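Local coordinates for protein urea carboxylase (Thermus thermophilus, PDB 3OEP) that is of unknown function but is a KipI-KipA homologue, once misannotated as an allophanate hydrolase, that joins two cyclophilin-like carboxyltransferase-family regions in one chain, at residues 35-40 and 52-57; 397-402 and 466-471. All blocks are in the same frame, centred on the assembly; numbering follows the deposited sequence. Where two conformers were deposited one is given.

How the contacts relate
Contact 1 and contact 2 illustrate how two regions of one chain each pack a loop against a strand. Contact 1 (35-40 with 52-57) comes first along the chain, between the start of strand 36-42 and the loop leading into helix 57-66, in the subdomain C and D region. Contact 2 (397-402 with 466-471) follows in series, joining the loop after strand 390-396 to strand 467-472 in the subdomain A and B region. The centres of contacts 1 and 2 lie about 22 Å apart, their nearest atoms about 11 Å. Strand 3-8, in the three-stranded sheet of contact 1, touches contact 2 through Tyr6 and Arg8, and so probably helps hold the N-terminal region against the C-terminal one.

Contact 1: 35-40 and 52-57; sequences GLLDAV and PRRLSR
Packing of side chains against a bare glycine backbone carries this contact, which buries 199 Å² between the two segments. Gly35 is the meeting point, its CA lying 5.0 Å from the CA of Arg54. Its positive phi (102°) would jam a side chain against the preceding carbonyl, and a CB would also clash with CB of Leu55, so the close approach depends on the missing side chain.

The apolar part belongs to Leu55. With CG anti to the backbone N (chi1 -180°), its side chain reaches alongside the peptide between Gly35 and Leu36, and CD2 comes to 3.7 Å from Leu36 N. The same methyl lies 4.3 Å from CB of Leu36, a looser touch, since the CB of Leu36 points away from the loop.

Arg54 supplies the polar counterpart, though here it works by laying the flat face of its guanidinium on Gly35. Its chain bends at chi3 (-65°), so that Gly35 CA sits 4.0 Å above the guanidinium plane, over its centre. Gly35 N lies on that same face, 3.9 Å from NH2 of Arg54. Leu37 crosses the arginine at about a right angle, bringing its CD2 to 4.0 Å from NH1. Arg54 NE and NH1 are hydrogen-bonded just outside the two segments, which probably fixes the rotation of the plane; a long, weak ion pair from NH1 to Asp51 only adds to this.

Strand 36-42 is an outer strand of an antiparallel three-stranded sheet, with 45-50 in the middle and 3-8 beyond. Leu37 and Asp38 both face Glu49 in a classic beta bulge, while Gly35 is hydrogen-bonded through its backbone to Asp51. Ser56 N-caps helix 57-66 through OG to Arg59 N, so the loop packed on Gly35 passes directly from the middle strand into the helix.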
# COMPACT_ATOMS: atom_id res chain seq x y z
N GLY A 35 3.73 14.76 -13.30
CA GLY A 35 4.29 14.97 -11.97
C GLY A 35 3.31 14.72 -10.83
O GLY A 35 3.74 14.58 -9.68
N LEU A 36 2.01 14.70 -11.12
CA LEU A 36 1.02 14.33 -10.11
C LEU A 36 1.07 12.83 -9.89
O LEU A 36 0.93 12.05 -10.84
CB LEU A 36 -0.39 14.73 -10.54
CG LEU A 36 -1.47 14.45 -9.48
CD1 LEU A 36 -1.26 15.37 -8.28
CD2 LEU A 36 -2.86 14.60 -10.05
N LEU A 37 1.28 12.43 -8.63
CA LEU A 37 1.42 11.03 -8.25
C LEU A 37 0.14 10.45 -7.67
O LEU A 37 -0.14 9.27 -7.84
CB LEU A 37 2.58 10.87 -7.26
CG LEU A 37 3.93 11.42 -7.72
CD1 LEU A 37 5.00 11.16 -6.67
CD2 LEU A 37 4.34 10.83 -9.07
N ASP A 38 -0.64 11.27 -6.96
CA ASP A 38 -1.92 10.82 -6.43
C ASP A 38 -2.78 12.01 -6.04
O ASP A 38 -2.27 13.10 -5.75
CB ASP A 38 -1.71 9.93 -5.19
CG ASP A 38 -2.52 8.64 -5.24
OD1 ASP A 38 -3.38 8.49 -6.13
OD2 ASP A 38 -2.30 7.77 -4.38
N ALA A 39 -4.09 11.79 -6.06
CA ALA A 39 -5.09 12.75 -5.60
C ALA A 39 -6.14 11.94 -4.87
O ALA A 39 -6.92 11.20 -5.48
CB ALA A 39 -5.70 13.48 -6.78
N VAL A 40 -6.15 12.05 -3.54
CA VAL A 40 -6.97 11.18 -2.71
C VAL A 40 -7.94 11.98 -1.85
O VAL A 40 -7.52 12.70 -0.94
CB VAL A 40 -6.10 10.30 -1.79
CG1 VAL A 40 -6.98 9.25 -1.09
CG2 VAL A 40 -4.97 9.61 -2.58
N PRO A 52 8.23 16.87 -7.04
CA PRO A 52 8.59 18.29 -7.14
C PRO A 52 9.57 18.62 -8.27
O PRO A 52 9.66 19.78 -8.66
CB PRO A 52 9.22 18.59 -5.77
CG PRO A 52 9.64 17.30 -5.24
CD PRO A 52 8.70 16.27 -5.78
N ARG A 53 10.28 17.62 -8.78
CA ARG A 53 11.17 17.83 -9.92
C ARG A 53 10.39 18.13 -11.21
O ARG A 53 10.90 18.81 -12.09
CB ARG A 53 12.07 16.61 -10.14
CG ARG A 53 13.03 16.33 -8.98
N ARG A 54 9.16 17.62 -11.31
CA ARG A 54 8.35 17.80 -12.52
C ARG A 54 7.18 18.76 -12.35
O ARG A 54 6.74 19.38 -13.31
CB ARG A 54 7.83 16.45 -13.02
CG ARG A 54 8.84 15.67 -13.84
CD ARG A 54 8.25 14.34 -14.27
NE ARG A 54 7.98 13.49 -13.11
CZ ARG A 54 7.14 12.46 -13.09
NH1 ARG A 54 6.98 11.77 -11.97
NH2 ARG A 54 6.44 12.12 -14.18
N LEU A 55 6.66 18.85 -11.12
CA LEU A 55 5.50 19.68 -10.83
C LEU A 55 5.72 20.42 -9.52
O LEU A 55 5.89 19.80 -8.48
CB LEU A 55 4.26 18.79 -10.74
CG LEU A 55 2.91 19.44 -10.44
CD1 LEU A 55 2.61 20.55 -11.44
CD2 LEU A 55 1.82 18.37 -10.47
N SER A 56 5.73 21.75 -9.56
CA SER A 56 5.89 22.53 -8.34
C SER A 56 4.56 22.62 -7.59
O SER A 56 3.49 22.53 -8.20
CB SER A 56 6.40 23.94 -8.66
OG SER A 56 5.45 24.67 -9.42
N ARG A 57 4.62 22.80 -6.28
CA ARG A 57 3.43 23.00 -5.48
C ARG A 57 2.63 24.20 -5.99
O ARG A 57 1.41 24.15 -6.08
CB ARG A 57 3.79 23.23 -4.01
CG ARG A 57 2.58 23.36 -3.09
CD ARG A 57 3.01 23.70 -1.67
NE ARG A 57 3.72 24.97 -1.61
CZ ARG A 57 4.37 25.43 -0.53
NH1 ARG A 57 4.40 24.73 0.60
NH2 ARG A 57 4.99 26.60 -0.59

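Contact 2: 397-402 and 466-471; sequences GPQFAG and YAKPAL
A type I beta turn from Gly397 to Phe400 lies against strand 467-472, with Gly397 N hydrogen-bonded to Pro469 O (2.9 Å) and Gln399 N to Lys468 O (3.1 Å), both donors standing above the carbonyl plane. The CA of Gly397 comes to 3.9 Å from that of Ala470; a CB on Gly397 would clash with Lys468 O.

Gln399 adds a side-chain bond. Its chain, with CG beside the backbone N (chi1 -73°), bends at chi2 (78°) and returns OE1 to Lys468 N at 2.8 Å. This bond is nearly straight (163°) and uses a lone pair in the plane of the amide. Its CB rests 3.8 Å from CB of Ala467, while NE2 binds Glu438, so both ends of the amide are held. Replacing Gln399 by an alanine would remove the acceptor of Lys468 N and the donor to Glu438, and would probably loosen the turn on the strand.

Pro398 CD packs 3.3 Å from Lys468 O and also meets CD2 of Leu471. Pro469 CB lies 3.7 Å from Gln399 O, and Phe400 CA makes a CA-H...O contact to Pro469 O. Lys468 leads its ammonium away from the turn to Tyr466 O, 2.7 Å from NZ, and to Gln446.

Lys468 O is thus held by the backbone N of Gln399 and Lys468 N by its side chain, OE1 serving as acceptor in the place of a backbone carbonyl.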
# COMPACT_ATOMS: atom_id res chain seq x y z
N GLY A 397 4.28 16.68 10.45
CA GLY A 397 3.19 15.94 9.83
C GLY A 397 1.87 16.67 9.96
O GLY A 397 1.78 17.71 10.61
N PRO A 398 0.81 16.12 9.35
CA PRO A 398 -0.49 16.79 9.33
C PRO A 398 -1.15 16.91 10.72
O PRO A 398 -1.99 17.80 10.92
CB PRO A 398 -1.33 15.92 8.39
CG PRO A 398 -0.67 14.59 8.42
CD PRO A 398 0.79 14.86 8.58
N GLN A 399 -0.76 16.05 11.66
CA GLN A 399 -1.23 16.14 13.04
C GLN A 399 -0.09 16.53 13.97
O GLN A 399 -0.00 16.07 15.11
CB GLN A 399 -1.85 14.82 13.50
CG GLN A 399 -3.21 14.52 12.88
CD GLN A 399 -3.12 14.02 11.47
OE1 GLN A 399 -2.37 13.08 11.17
NE2 GLN A 399 -3.89 14.64 10.57
N PHE A 400 0.78 17.41 13.48
CA PHE A 400 1.92 17.88 14.26
C PHE A 400 1.50 18.33 15.66
O PHE A 400 0.49 19.04 15.83
CB PHE A 400 2.62 19.03 13.54
CG PHE A 400 3.76 19.62 14.32
CD1 PHE A 400 3.56 20.67 15.19
CD2 PHE A 400 5.04 19.10 14.18
CE1 PHE A 400 4.62 21.21 15.91
CE2 PHE A 400 6.10 19.63 14.90
CZ PHE A 400 5.89 20.68 15.76
N ALA A 401 2.28 17.91 16.64
CA ALA A 401 2.20 18.41 18.00
C ALA A 401 3.63 18.56 18.48
O ALA A 401 4.43 17.65 18.29
CB ALA A 401 1.45 17.42 18.89
N GLY A 402 3.95 19.71 19.06
CA GLY A 402 5.30 19.97 19.52
C GLY A 402 5.83 18.91 20.46
O GLY A 402 6.98 18.47 20.33
N TYR A 466 -5.21 7.16 12.61
CA TYR A 466 -4.23 7.49 13.64
C TYR A 466 -3.42 8.71 13.23
O TYR A 466 -3.20 8.96 12.04
CB TYR A 466 -3.31 6.31 13.95
CG TYR A 466 -4.02 5.13 14.57
CD1 TYR A 466 -4.91 5.31 15.64
CD2 TYR A 466 -3.80 3.84 14.11
CE1 TYR A 466 -5.56 4.23 16.22
CE2 TYR A 466 -4.46 2.75 14.68
CZ TYR A 466 -5.33 2.95 15.73
OH TYR A 466 -5.98 1.88 16.30
N ALA A 467 -3.00 9.47 14.23
CA ALA A 467 -2.28 10.72 14.03
C ALA A 467 -0.91 10.49 13.42
O ALA A 467 -0.22 9.50 13.73
CB ALA A 467 -2.12 11.46 15.36
N LYS A 468 -0.53 11.40 12.53
CA LYS A 468 0.81 11.46 11.98
C LYS A 468 1.43 12.80 12.38
O LYS A 468 1.29 13.79 11.66
CB LYS A 468 0.78 11.29 10.45
CG LYS A 468 0.48 9.86 9.97
CD LYS A 468 -1.02 9.57 9.89
CE LYS A 468 -1.30 8.10 9.55
NZ LYS A 468 -2.74 7.66 9.77
N PRO A 469 2.10 12.84 13.55
CA PRO A 469 2.68 14.13 13.98
C PRO A 469 3.93 14.53 13.20
O PRO A 469 4.31 15.71 13.20
CB PRO A 469 3.01 13.90 15.46
CG PRO A 469 3.15 12.42 15.59
CD PRO A 469 2.14 11.84 14.63
N ALA A 470 4.56 13.56 12.55
CA ALA A 470 5.78 13.80 11.80
C ALA A 470 5.82 12.94 10.55
O ALA A 470 5.03 11.99 10.40
CB ALA A 470 6.99 13.52 12.67
N LEU A 471 6.73 13.29 9.65
CA LEU A 471 7.03 12.55 8.44
C LEU A 471 8.53 12.36 8.36
O LEU A 471 9.29 13.29 8.62
CB LEU A 471 6.61 13.35 7.20
CG LEU A 471 5.22 13.98 7.14
CD1 LEU A 471 5.10 14.85 5.89
CD2 LEU A 471 4.16 12.91 7.17